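Local atomic coordinates of 5-carboxymethyl-2-hydroxymuconate semialdehyde dehydrogenase (Thermus thermophilus, PDB entry 2D4E), a protein that probably catalyses the NAD-dependent oxidation of 5-carboxymethyl-2-hydroxymuconate semialdehyde to the corresponding acid, as a member of the aldehyde dehydrogenase family. Residues Ala331-His336 / Glu341-Pro346; Ala133-Tyr138 / Ile183-Ala188; Ile418-Lys421 / Glu425-Arg428; Ala235-Pro240 / Met258-Asp263. One frame throughout, in Å; residues are numbered along the deposited sequence.

Contact 1. Residues Ala331-His336 / Glu341-Pro346; sequences AIRVGH and ETEVGP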
loop_
_atom_site.group_PDB
_atom_site.type_symbol
_atom_site.label_atom_id
_atom_site.label_comp_id
_atom_site.label_asym_id
_atom_site.label_seq_id
_atom_site.Cartn_x
_atom_site.Cartn_y
_atom_site.Cartn_z
ATOM N N ALA C 331 -20.922 42.104 13.049
ATOM C CA ALA C 331 -19.662 42.842 13.099
ATOM C C ALA C 331 -18.772 42.692 11.862
ATOM O O ALA C 331 -17.830 43.463 11.684
ATOM C CB ALA C 331 -18.883 42.435 14.348
ATOM N N ILE C 332 -19.056 41.706 11.014
ATOM C CA ILE C 332 -18.258 41.488 9.806
ATOM C C ILE C 332 -18.171 42.754 8.944
ATOM O O ILE C 332 -19.194 43.332 8.579
ATOM C CB ILE C 332 -18.846 40.332 8.953
ATOM C CG1 ILE C 332 -18.719 39.009 9.720
ATOM C CG2 ILE C 332 -18.132 40.250 7.614
ATOM C CD1 ILE C 332 -19.392 37.834 9.056
ATOM N N ARG C 333 -16.948 43.178 8.625
ATOM C CA ARG C 333 -16.734 44.368 7.807
ATOM C C ARG C 333 -16.920 44.062 6.318
ATOM O O ARG C 333 -16.203 43.233 5.743
ATOM C CB ARG C 333 -15.326 44.937 8.048
ATOM C CG ARG C 333 -15.089 45.459 9.473
ATOM C CD ARG C 333 -13.732 46.141 9.608
ATOM N NE ARG C 333 -12.621 45.213 9.415
ATOM C CZ ARG C 333 -12.187 44.354 10.336
ATOM N NH1 ARG C 333 -12.750 44.315 11.537
ATOM N NH2 ARG C 333 -11.172 43.544 10.062
ATOM N N VAL C 334 -17.888 44.740 5.707
ATOM C CA VAL C 334 -18.201 44.562 4.293
ATOM C C VAL C 334 -17.616 45.733 3.513
ATOM O O VAL C 334 -17.822 46.894 3.872
ATOM C CB VAL C 334 -19.735 44.504 4.072
ATOM C CG1 VAL C 334 -20.059 44.297 2.598
ATOM C CG2 VAL C 334 -20.334 43.377 4.914
ATOM N N GLY C 335 -16.873 45.433 2.455
ATOM C CA GLY C 335 -16.268 46.495 1.675
ATOM C C GLY C 335 -15.572 46.029 0.413
ATOM O O GLY C 335 -15.701 44.876 0.003
ATOM N N HIS C 336 -14.818 46.940 -0.193
ATOM C CA HIS C 336 -14.102 46.673 -1.429
ATOM C C HIS C 336 -13.005 45.615 -1.282
ATOM O O HIS C 336 -12.297 45.565 -0.275
ATOM C CB HIS C 336 -13.509 47.985 -1.960
ATOM C CG HIS C 336 -13.042 47.905 -3.378
ATOM N ND1 HIS C 336 -11.932 47.181 -3.758
ATOM C CD2 HIS C 336 -13.555 48.432 -4.515
ATOM C CE1 HIS C 336 -11.782 47.264 -5.068
ATOM N NE2 HIS C 336 -12.754 48.016 -5.551
ATOM N N GLU C 341 -9.116 46.358 5.047
ATOM C CA GLU C 341 -10.030 46.240 6.184
ATOM C C GLU C 341 -11.241 45.355 5.890
ATOM O O GLU C 341 -11.934 44.921 6.808
ATOM C CB GLU C 341 -10.525 47.624 6.611
ATOM C CG GLU C 341 -9.446 48.501 7.202
ATOM C CD GLU C 341 -8.850 47.892 8.451
ATOM O OE1 GLU C 341 -9.577 47.793 9.466
ATOM O OE2 GLU C 341 -7.658 47.506 8.411
ATOM N N THR C 342 -11.487 45.093 4.610
ATOM C CA THR C 342 -12.624 44.282 4.184
ATOM C C THR C 342 -12.526 42.814 4.595
ATOM O O THR C 342 -11.456 42.212 4.520
ATOM C CB THR C 342 -12.779 44.330 2.653
ATOM O OG1 THR C 342 -12.959 45.688 2.230
ATOM C CG2 THR C 342 -13.973 43.481 2.207
ATOM N N GLU C 343 -13.649 42.242 5.028
ATOM C CA GLU C 343 -13.687 40.833 5.408
ATOM C C GLU C 343 -14.599 40.111 4.425
ATOM O O GLU C 343 -14.341 38.968 4.041
ATOM C CB GLU C 343 -14.204 40.659 6.839
ATOM C CG GLU C 343 -13.272 41.239 7.900
ATOM C CD GLU C 343 -13.804 41.056 9.306
ATOM O OE1 GLU C 343 -13.218 40.259 10.069
ATOM O OE2 GLU C 343 -14.814 41.704 9.645
ATOM N N VAL C 344 -15.669 40.786 4.021
ATOM C CA VAL C 344 -16.610 40.230 3.057
ATOM C C VAL C 344 -16.765 41.194 1.888
ATOM O O VAL C 344 -17.112 42.364 2.068
ATOM C CB VAL C 344 -17.999 39.960 3.696
ATOM C CG1 VAL C 344 -19.052 39.765 2.611
ATOM C CG2 VAL C 344 -17.931 38.716 4.564
ATOM N N GLY C 345 -16.487 40.691 0.690
ATOM C CA GLY C 345 -16.597 41.498 -0.509
ATOM C C GLY C 345 -17.900 41.240 -1.241
ATOM O O GLY C 345 -18.831 40.674 -0.671
ATOM N N PRO C 346 -17.992 41.646 -2.516
ATOM C CA PRO C 346 -19.192 41.462 -3.329
ATOM C C PRO C 346 -19.270 40.092 -3.994
ATOM O O PRO C 346 -18.252 39.421 -4.181
ATOM C CB PRO C 346 -19.067 42.570 -4.355
ATOM C CG PRO C 346 -17.591 42.545 -4.641
ATOM C CD PRO C 346 -16.967 42.403 -3.260
HETATM O O HOH W 1 -15.345 42.425 12.206
#

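Contact 2. Residues Ala133-Tyr138 / Ile183-Ala188; sequences AFYAEY and IAPALA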
loop_
_atom_site.group_PDB
_atom_site.type_symbol
_atom_site.label_atom_id
_atom_site.label_comp_id
_atom_site.label_asym_id
_atom_site.label_seq_id
_atom_site.Cartn_x
_atom_site.Cartn_y
_atom_site.Cartn_z
ATOM N N ALA C 133 4.067 22.214 -7.274
ATOM C CA ALA C 133 5.229 21.739 -6.538
ATOM C C ALA C 133 4.925 20.380 -5.916
ATOM O O ALA C 133 5.793 19.500 -5.844
ATOM C CB ALA C 133 5.611 22.741 -5.452
ATOM N N PHE C 134 3.679 20.222 -5.471
ATOM C CA PHE C 134 3.214 18.991 -4.843
ATOM C C PHE C 134 3.204 17.810 -5.814
ATOM O O PHE C 134 3.881 16.807 -5.593
ATOM C CB PHE C 134 1.808 19.208 -4.281
ATOM C CG PHE C 134 1.203 17.987 -3.647
ATOM C CD1 PHE C 134 1.735 17.456 -2.474
ATOM C CD2 PHE C 134 0.089 17.376 -4.215
ATOM C CE1 PHE C 134 1.165 16.336 -1.871
ATOM C CE2 PHE C 134 -0.488 16.251 -3.621
ATOM C CZ PHE C 134 0.052 15.731 -2.444
ATOM N N TYR C 135 2.439 17.926 -6.894
ATOM C CA TYR C 135 2.356 16.835 -7.854
ATOM C C TYR C 135 3.641 16.581 -8.630
ATOM O O TYR C 135 3.815 15.515 -9.216
ATOM C CB TYR C 135 1.186 17.060 -8.811
ATOM C CG TYR C 135 -0.139 16.741 -8.163
ATOM C CD1 TYR C 135 -1.006 17.757 -7.750
ATOM C CD2 TYR C 135 -0.513 15.418 -7.931
ATOM C CE1 TYR C 135 -2.220 17.457 -7.123
ATOM C CE2 TYR C 135 -1.719 15.105 -7.306
ATOM C CZ TYR C 135 -2.568 16.127 -6.908
ATOM O OH TYR C 135 -3.772 15.815 -6.324
ATOM N N ALA C 136 4.545 17.554 -8.620
ATOM C CA ALA C 136 5.816 17.396 -9.310
ATOM C C ALA C 136 6.531 16.182 -8.724
ATOM O O ALA C 136 7.238 15.459 -9.431
ATOM C CB ALA C 136 6.675 18.652 -9.133
ATOM N N GLU C 137 6.327 15.956 -7.429
ATOM C CA GLU C 137 6.961 14.838 -6.730
ATOM C C GLU C 137 6.275 13.480 -6.932
ATOM O O GLU C 137 6.804 12.457 -6.496
ATOM C CB GLU C 137 7.051 15.138 -5.228
ATOM C CG GLU C 137 7.838 16.398 -4.868
ATOM C CD GLU C 137 9.276 16.389 -5.388
ATOM O OE1 GLU C 137 9.961 15.350 -5.253
ATOM O OE2 GLU C 137 9.729 17.434 -5.917
ATOM N N TYR C 138 5.105 13.463 -7.571
ATOM C CA TYR C 138 4.398 12.202 -7.819
ATOM C C TYR C 138 4.619 11.695 -9.251
ATOM O O TYR C 138 4.366 10.526 -9.550
ATOM C CB TYR C 138 2.892 12.356 -7.562
ATOM C CG TYR C 138 2.521 12.457 -6.099
ATOM C CD1 TYR C 138 2.760 13.622 -5.378
ATOM C CD2 TYR C 138 1.968 11.369 -5.426
ATOM C CE1 TYR C 138 2.461 13.705 -4.015
ATOM C CE2 TYR C 138 1.665 11.438 -4.068
ATOM C CZ TYR C 138 1.916 12.609 -3.369
ATOM O OH TYR C 138 1.629 12.684 -2.026
ATOM N N ILE C 183 -5.048 20.592 -13.342
ATOM C CA ILE C 183 -3.994 20.690 -14.337
ATOM C C ILE C 183 -2.691 20.057 -13.867
ATOM O O ILE C 183 -2.051 19.311 -14.605
ATOM C CB ILE C 183 -3.720 22.163 -14.699
ATOM C CG1 ILE C 183 -4.984 22.794 -15.300
ATOM C CG2 ILE C 183 -2.538 22.250 -15.662
ATOM C CD1 ILE C 183 -4.916 24.312 -15.414
ATOM N N ALA C 184 -2.300 20.360 -12.636
ATOM C CA ALA C 184 -1.064 19.834 -12.078
ATOM C C ALA C 184 -1.011 18.302 -12.104
ATOM O O ALA C 184 -0.060 17.720 -12.621
ATOM C CB ALA C 184 -0.871 20.360 -10.654
ATOM N N PRO C 185 -2.027 17.624 -11.544
ATOM C CA PRO C 185 -1.937 16.163 -11.598
ATOM C C PRO C 185 -2.020 15.626 -13.028
ATOM O O PRO C 185 -1.304 14.696 -13.389
ATOM C CB PRO C 185 -3.103 15.703 -10.709
ATOM C CG PRO C 185 -4.079 16.850 -10.765
ATOM C CD PRO C 185 -3.172 18.058 -10.723
ATOM N N ALA C 186 -2.886 16.222 -13.843
ATOM C CA ALA C 186 -3.040 15.787 -15.228
ATOM C C ALA C 186 -1.692 15.781 -15.938
ATOM O O ALA C 186 -1.319 14.788 -16.567
ATOM C CB ALA C 186 -4.015 16.699 -15.963
ATOM N N LEU C 187 -0.958 16.885 -15.823
ATOM C CA LEU C 187 0.348 17.002 -16.463
ATOM C C LEU C 187 1.401 16.100 -15.835
ATOM O O LEU C 187 2.193 15.465 -16.545
ATOM C CB LEU C 187 0.839 18.450 -16.415
ATOM C CG LEU C 187 0.069 19.464 -17.261
ATOM C CD1 LEU C 187 0.655 20.844 -17.028
ATOM C CD2 LEU C 187 0.152 19.079 -18.739
ATOM N N ALA C 188 1.425 16.051 -14.506
ATOM C CA ALA C 188 2.403 15.220 -13.815
ATOM C C ALA C 188 2.259 13.757 -14.217
ATOM O O ALA C 188 3.248 13.032 -14.346
ATOM C CB ALA C 188 2.236 15.353 -12.309
#

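Contact 3. Residues Ile418-Lys421 / Glu425-Arg428; sequences IPFK and EALR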
loop_
_atom_site.group_PDB
_atom_site.type_symbol
_atom_site.label_atom_id
_atom_site.label_comp_id
_atom_site.label_asym_id
_atom_site.label_seq_id
_atom_site.Cartn_x
_atom_site.Cartn_y
_atom_site.Cartn_z
ATOM N N ILE C 418 -30.006 25.335 12.869
ATOM C CA ILE C 418 -31.031 24.339 13.162
ATOM C C ILE C 418 -30.699 23.613 14.461
ATOM O O ILE C 418 -29.578 23.147 14.647
ATOM C CB ILE C 418 -31.096 23.306 12.023
ATOM C CG1 ILE C 418 -31.237 24.032 10.686
ATOM C CG2 ILE C 418 -32.262 22.352 12.236
ATOM C CD1 ILE C 418 -30.884 23.183 9.481
ATOM N N PRO C 419 -31.677 23.501 15.374
ATOM C CA PRO C 419 -31.462 22.823 16.658
ATOM C C PRO C 419 -31.570 21.305 16.601
ATOM O O PRO C 419 -32.191 20.746 15.694
ATOM C CB PRO C 419 -32.555 23.418 17.540
ATOM C CG PRO C 419 -33.694 23.554 16.571
ATOM C CD PRO C 419 -33.001 24.152 15.347
ATOM N N PHE C 420 -30.942 20.638 17.563
ATOM C CA PHE C 420 -31.044 19.188 17.664
ATOM C C PHE C 420 -31.049 18.867 19.153
ATOM O O PHE C 420 -30.403 19.562 19.944
ATOM C CB PHE C 420 -29.914 18.468 16.897
ATOM C CG PHE C 420 -28.532 18.675 17.458
ATOM C CD1 PHE C 420 -28.114 17.992 18.601
ATOM C CD2 PHE C 420 -27.624 19.504 16.804
ATOM C CE1 PHE C 420 -26.813 18.124 19.080
ATOM C CE2 PHE C 420 -26.323 19.645 17.270
ATOM C CZ PHE C 420 -25.911 18.952 18.414
ATOM N N LYS C 421 -31.810 17.849 19.540
ATOM C CA LYS C 421 -31.915 17.494 20.950
ATOM C C LYS C 421 -30.873 16.491 21.427
ATOM O O LYS C 421 -30.578 16.431 22.616
ATOM C CB LYS C 421 -33.322 16.965 21.260
ATOM C CG LYS C 421 -33.597 15.561 20.754
ATOM C CD LYS C 421 -35.018 15.130 21.086
ATOM C CE LYS C 421 -35.188 13.620 20.967
ATOM N NZ LYS C 421 -34.857 13.124 19.605
ATOM N N GLU C 425 -30.261 12.715 16.665
ATOM C CA GLU C 425 -30.964 13.695 15.844
ATOM C C GLU C 425 -29.980 14.605 15.096
ATOM O O GLU C 425 -30.241 15.009 13.965
ATOM C CB GLU C 425 -31.914 14.528 16.716
ATOM C CG GLU C 425 -32.680 15.612 15.969
ATOM C CD GLU C 425 -33.764 16.246 16.828
ATOM O OE1 GLU C 425 -34.845 15.635 16.967
ATOM O OE2 GLU C 425 -33.533 17.347 17.373
ATOM N N ALA C 426 -28.852 14.921 15.719
ATOM C CA ALA C 426 -27.855 15.759 15.059
ATOM C C ALA C 426 -27.360 15.043 13.796
ATOM O O ALA C 426 -27.209 15.659 12.739
ATOM C CB ALA C 426 -26.686 16.033 15.997
ATOM N N LEU C 427 -27.129 13.737 13.918
ATOM C CA LEU C 427 -26.652 12.920 12.803
ATOM C C LEU C 427 -27.698 12.768 11.705
ATOM O O LEU C 427 -27.386 12.887 10.515
ATOM C CB LEU C 427 -26.243 11.532 13.302
ATOM C CG LEU C 427 -25.783 10.524 12.240
ATOM C CD1 LEU C 427 -24.537 11.056 11.531
ATOM C CD2 LEU C 427 -25.494 9.176 12.899
ATOM N N ARG C 428 -28.935 12.490 12.106
ATOM C CA ARG C 428 -30.031 12.322 11.158
ATOM C C ARG C 428 -30.200 13.566 10.286
ATOM O O ARG C 428 -30.277 13.469 9.061
ATOM C CB ARG C 428 -31.341 12.039 11.908
ATOM C CG ARG C 428 -32.583 12.021 11.024
ATOM C CD ARG C 428 -33.835 11.634 11.816
ATOM N NE ARG C 428 -34.179 12.610 12.855
ATOM C CZ ARG C 428 -34.675 13.822 12.617
ATOM N NH1 ARG C 428 -34.900 14.226 11.372
ATOM N NH2 ARG C 428 -34.953 14.631 13.627
#

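Contact 4. Residues Ala235-Pro240 / Met258-Asp263; sequences ALVAHP and MRNAAD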
loop_
_atom_site.group_PDB
_atom_site.type_symbol
_atom_site.label_atom_id
_atom_site.label_comp_id
_atom_site.label_asym_id
_atom_site.label_seq_id
_atom_site.Cartn_x
_atom_site.Cartn_y
_atom_site.Cartn_z
ATOM N N ALA C 235 -19.084 21.629 -25.955
ATOM C CA ALA C 235 -18.327 21.133 -27.105
ATOM C C ALA C 235 -17.141 20.294 -26.625
ATOM O O ALA C 235 -16.789 19.288 -27.241
ATOM C CB ALA C 235 -17.837 22.294 -27.966
ATOM N N LEU C 236 -16.530 20.709 -25.520
ATOM C CA LEU C 236 -15.393 19.972 -24.968
ATOM C C LEU C 236 -15.862 18.615 -24.434
ATOM O O LEU C 236 -15.214 17.591 -24.651
ATOM C CB LEU C 236 -14.719 20.782 -23.850
ATOM C CG LEU C 236 -13.532 20.137 -23.112
ATOM C CD1 LEU C 236 -12.488 19.648 -24.101
ATOM C CD2 LEU C 236 -12.921 21.143 -22.144
ATOM N N VAL C 237 -16.996 18.609 -23.741
ATOM C CA VAL C 237 -17.534 17.372 -23.195
ATOM C C VAL C 237 -17.884 16.389 -24.306
ATOM O O VAL C 237 -17.713 15.182 -24.157
ATOM C CB VAL C 237 -18.795 17.642 -22.346
ATOM C CG1 VAL C 237 -19.407 16.330 -21.881
ATOM C CG2 VAL C 237 -18.428 18.503 -21.142
ATOM N N ALA C 238 -18.358 16.913 -25.428
ATOM C CA ALA C 238 -18.747 16.071 -26.554
ATOM C C ALA C 238 -17.618 15.614 -27.459
ATOM O O ALA C 238 -17.796 14.661 -28.214
ATOM C CB ALA C 238 -19.801 16.788 -27.396
ATOM N N HIS C 239 -16.459 16.261 -27.388
ATOM C CA HIS C 239 -15.365 15.899 -28.287
ATOM C C HIS C 239 -14.766 14.515 -28.068
ATOM O O HIS C 239 -14.314 14.182 -26.971
ATOM C CB HIS C 239 -14.256 16.947 -28.248
ATOM C CG HIS C 239 -13.428 16.973 -29.494
ATOM N ND1 HIS C 239 -12.635 15.916 -29.882
ATOM C CD2 HIS C 239 -13.322 17.904 -30.474
ATOM C CE1 HIS C 239 -12.078 16.191 -31.048
ATOM N NE2 HIS C 239 -12.478 17.391 -31.429
ATOM N N PRO C 240 -14.730 13.701 -29.135
ATOM C CA PRO C 240 -14.201 12.334 -29.134
ATOM C C PRO C 240 -12.711 12.164 -28.851
ATOM O O PRO C 240 -12.260 11.050 -28.588
ATOM C CB PRO C 240 -14.592 11.808 -30.520
ATOM C CG PRO C 240 -14.541 13.029 -31.371
ATOM C CD PRO C 240 -15.196 14.082 -30.482
ATOM N N MET C 258 -22.586 14.606 -17.576
ATOM C CA MET C 258 -22.519 13.152 -17.623
ATOM C C MET C 258 -23.367 12.620 -18.770
ATOM O O MET C 258 -22.955 11.712 -19.491
ATOM C CB MET C 258 -23.000 12.551 -16.297
ATOM C CG MET C 258 -22.863 11.039 -16.230
ATOM S SD MET C 258 -23.258 10.356 -14.608
ATOM C CE MET C 258 -23.302 8.593 -14.985
ATOM N N ARG C 259 -24.552 13.199 -18.937
ATOM C CA ARG C 259 -25.466 12.783 -19.998
ATOM C C ARG C 259 -24.810 12.948 -21.365
ATOM O O ARG C 259 -24.892 12.064 -22.216
ATOM C CB ARG C 259 -26.749 13.616 -19.927
ATOM C CG ARG C 259 -27.901 13.091 -20.773
ATOM C CD ARG C 259 -29.181 13.888 -20.515
ATOM N NE ARG C 259 -29.616 13.792 -19.121
ATOM C CZ ARG C 259 -29.729 14.826 -18.286
ATOM N NH1 ARG C 259 -29.439 16.059 -18.688
ATOM N NH2 ARG C 259 -30.134 14.624 -17.039
ATOM N N ASN C 260 -24.150 14.086 -21.556
ATOM C CA ASN C 260 -23.464 14.408 -22.798
ATOM C C ASN C 260 -22.218 13.531 -22.974
ATOM O O ASN C 260 -21.874 13.126 -24.085
ATOM C CB ASN C 260 -23.080 15.897 -22.777
ATOM C CG ASN C 260 -22.380 16.356 -24.051
ATOM O OD1 ASN C 260 -21.915 17.502 -24.139
ATOM N ND2 ASN C 260 -22.301 15.473 -25.039
ATOM N N ALA C 261 -21.554 13.228 -21.867
ATOM C CA ALA C 261 -20.341 12.419 -21.890
ATOM C C ALA C 261 -20.591 10.950 -22.244
ATOM O O ALA C 261 -19.677 10.241 -22.679
ATOM C CB ALA C 261 -19.642 12.512 -20.539
ATOM N N ALA C 262 -21.824 10.498 -22.064
ATOM C CA ALA C 262 -22.175 9.107 -22.338
ATOM C C ALA C 262 -21.934 8.656 -23.778
ATOM O O ALA C 262 -21.643 7.487 -24.019
ATOM C CB ALA C 262 -23.634 8.855 -21.957
ATOM N N ASP C 263 -22.048 9.575 -24.731
ATOM C CA ASP C 263 -21.856 9.222 -26.134
ATOM C C ASP C 263 -20.471 8.656 -26.444
ATOM O O ASP C 263 -20.301 7.895 -27.397
ATOM C CB ASP C 263 -22.134 10.436 -27.028
ATOM C CG ASP C 263 -23.569 10.934 -26.908
ATOM O OD1 ASP C 263 -24.504 10.121 -27.064
ATOM O OD2 ASP C 263 -23.765 12.142 -26.663
HETATM O O HOH W 2 -19.050 12.968 -25.076
#

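Contact 1. Residues Ala331-His336 / Glu341-Pro346
The guanidinium of R333 is sandwiched between two glutamates. E343 lies over one face, its carboxylate plane only 5° from that of the arginine, and E341 OE1 sits over the opposite face. The three residues form a salt-bridge network beside a single beta bridge, V334 with V344, within the loop that joins helices 315-331 and 350-365. Both ion pairs are long: R333 NH1 to E343 OE2 is 3.8 Å, and no N-H of the guanidinium points at either oxygen. The edge is used instead by the backbone, where R333 NE donates to E341 O at 2.7 Å, in the carbonyl plane. A bend at chi3 (-65°) turns the guanidinium into this slot.

R333 O takes two bonds, from E343 N at 2.8 Å and V344 N at 3.0 Å, which arrive from opposite faces of its plane. G335 N returns a bond to V344 O. The carboxylate of E343 is also held by R333 N, nearly straight at 176°, through the anti lone pair of OE2. Its other oxygen, OE1, binds G514 N of a second subunit, so the loop takes part in a subunit interface. I332 CG2 packs tightly on V344 CG2. At the far end T342 OG1 donates to H336 O at 2.6 Å. A water gives one hydrogen to A331 O and the other to E343 OE2, each at 2.7 Å.

Contact 2. Residues Ala133-Tyr138 / Ile183-Ala188
Y135 and P185 make the main contact, a CH-pi interaction. P185 CB stands 3.7 Å from the centroid of the Y135 ring, only 10° off the ring normal. P185 CD lies over the same ring, 3.7 Å from Y135 CD1. The proline therefore lays one side of its own ring against the aromatic face. On the opposite face of Y135 sits F134 CD2, from the same helix, so the tyrosine ring is held between an aliphatic and an aromatic neighbour. Y135 CG is anti to its carbonyl carbon (chi1 -76°), which lays the ring face against P185.

The apolar contacts that complete the patch come from two alanines. A184 CB reaches Y135 CD1 at 3.9 Å and approaches the ring obliquely. A188 CB meets Y135 CB at 4.0 Å and also lies near Y135 O. This is helix-to-helix packing, in which the end of helix 118-136 rests on helix 175-188. The second helix follows strand 166-169 of the parallel, NAD-binding sheet. It is kinked at P185, whose nitrogen has no hydrogen to give to the turn before.

No hydrogen bond joins the two segments; the polar partner of Y135 lies outside them. Y135 OH accepts a weak hydrogen bond from G487 N. Helix 488-495 adds A491 against Y135 and Y495 against P185.

Contact 3. Residues Ile418-Lys421 / Glu425-Arg428
F420 is the last residue of strand 414-420 and comes closest to A426 of helix 423-431, with 5.4 Å between their CA atoms. The A426 methyl sits over the face of the F420 ring. A426 CB is 3.4 Å from the ring centroid and 8° off the normal, a CH-pi contact near the centre of the face. With F420 CG between the backbone N and the carbonyl carbon (chi1 66°), the ring is placed on the helix side. F281 meets the same ring with its own.

The carboxylate of E425 ties the strand end to the helix. K421 N donates to E425 OE2 at 2.8 Å with an angle of 147°, and it comes from above the carboxylate plane, not within it. E425 CG is anti to its backbone N, and the extended chain beyond it carries the carboxylate back to the strand. The other oxygen serves two charges. K421 NZ is 3.6 Å from E425 OE1, a long ion pair, and R428 NH2 is 3.5 Å from E425 OE1, which lies at the edge of the guanidinium, in its plane. Both cations share this one oxygen, which makes a salt-bridge network of K421, E425 and R428. K429 NZ adds a weak, long pair to OE2. The arrangement is that of a strand-turn-helix connection, here leading off an inner strand of the seven-stranded mixed sheet.

Contact 4. Residues Ala235-Pro240 / Met258-Asp263
V237 makes the close, buried part of this contact. Its CG1 methyl lies 3.8 Å from N260 CB and 4.1 Å from A261 CB, and so touches two successive residues of the facing helix. CG1 is anti to the backbone N (chi1 175°), which directs this branch to the facing helix. L245 of strand 244-248 packs against both V237 and A261. I169 of strand 166-169 also touches V237. The apolar side of the contact thus rests on the sheet.

Helices 229-238 and 251-261 belong to the Rossmann-like, NAD-binding part of the fold. Strand 244-248 connects them along the chain and lies beneath both. The bound NAD is about 4 Å from the V237 side chain at the nearest atoms, so this valine faces both the cofactor and the second helix.

The other side is partly exposed and depends on water. Here A238 CB approaches the end of the N260 side chain, and no direct hydrogen bond joins the two segments. A water fills this role. It donates to V237 O at 2.7 Å and to N260 O at 3.0 Å, bridging the two backbones near the ends of the helices. V237 O has a second partner in K266 NZ. Helix 251-261 also lies at a subunit interface, where R259 forms a salt bridge with D263 of a second subunit, and D263 forms one with R259 of that subunit.

How the contacts relate
Along the chain the order is contact 2, contact 4, contact 1, contact 3, each closing before the next opens. None touches another. Contacts 2 and 4 are nearest, with centres 25 Å apart. Both involve helices linked to the five-stranded parallel sheet that includes 166-169 and 244-248. Contacts 1 and 3 belong to the other half, around the seven-stranded mixed sheet. Helix 315-331 leads into contact 1 and also packs on P419 and K421 of contact 3, though their centres are 32 Å apart. Contacts 1 and 4, 41 Å apart between centres, both touch a second subunit, so the interface draws on both halves of the fold.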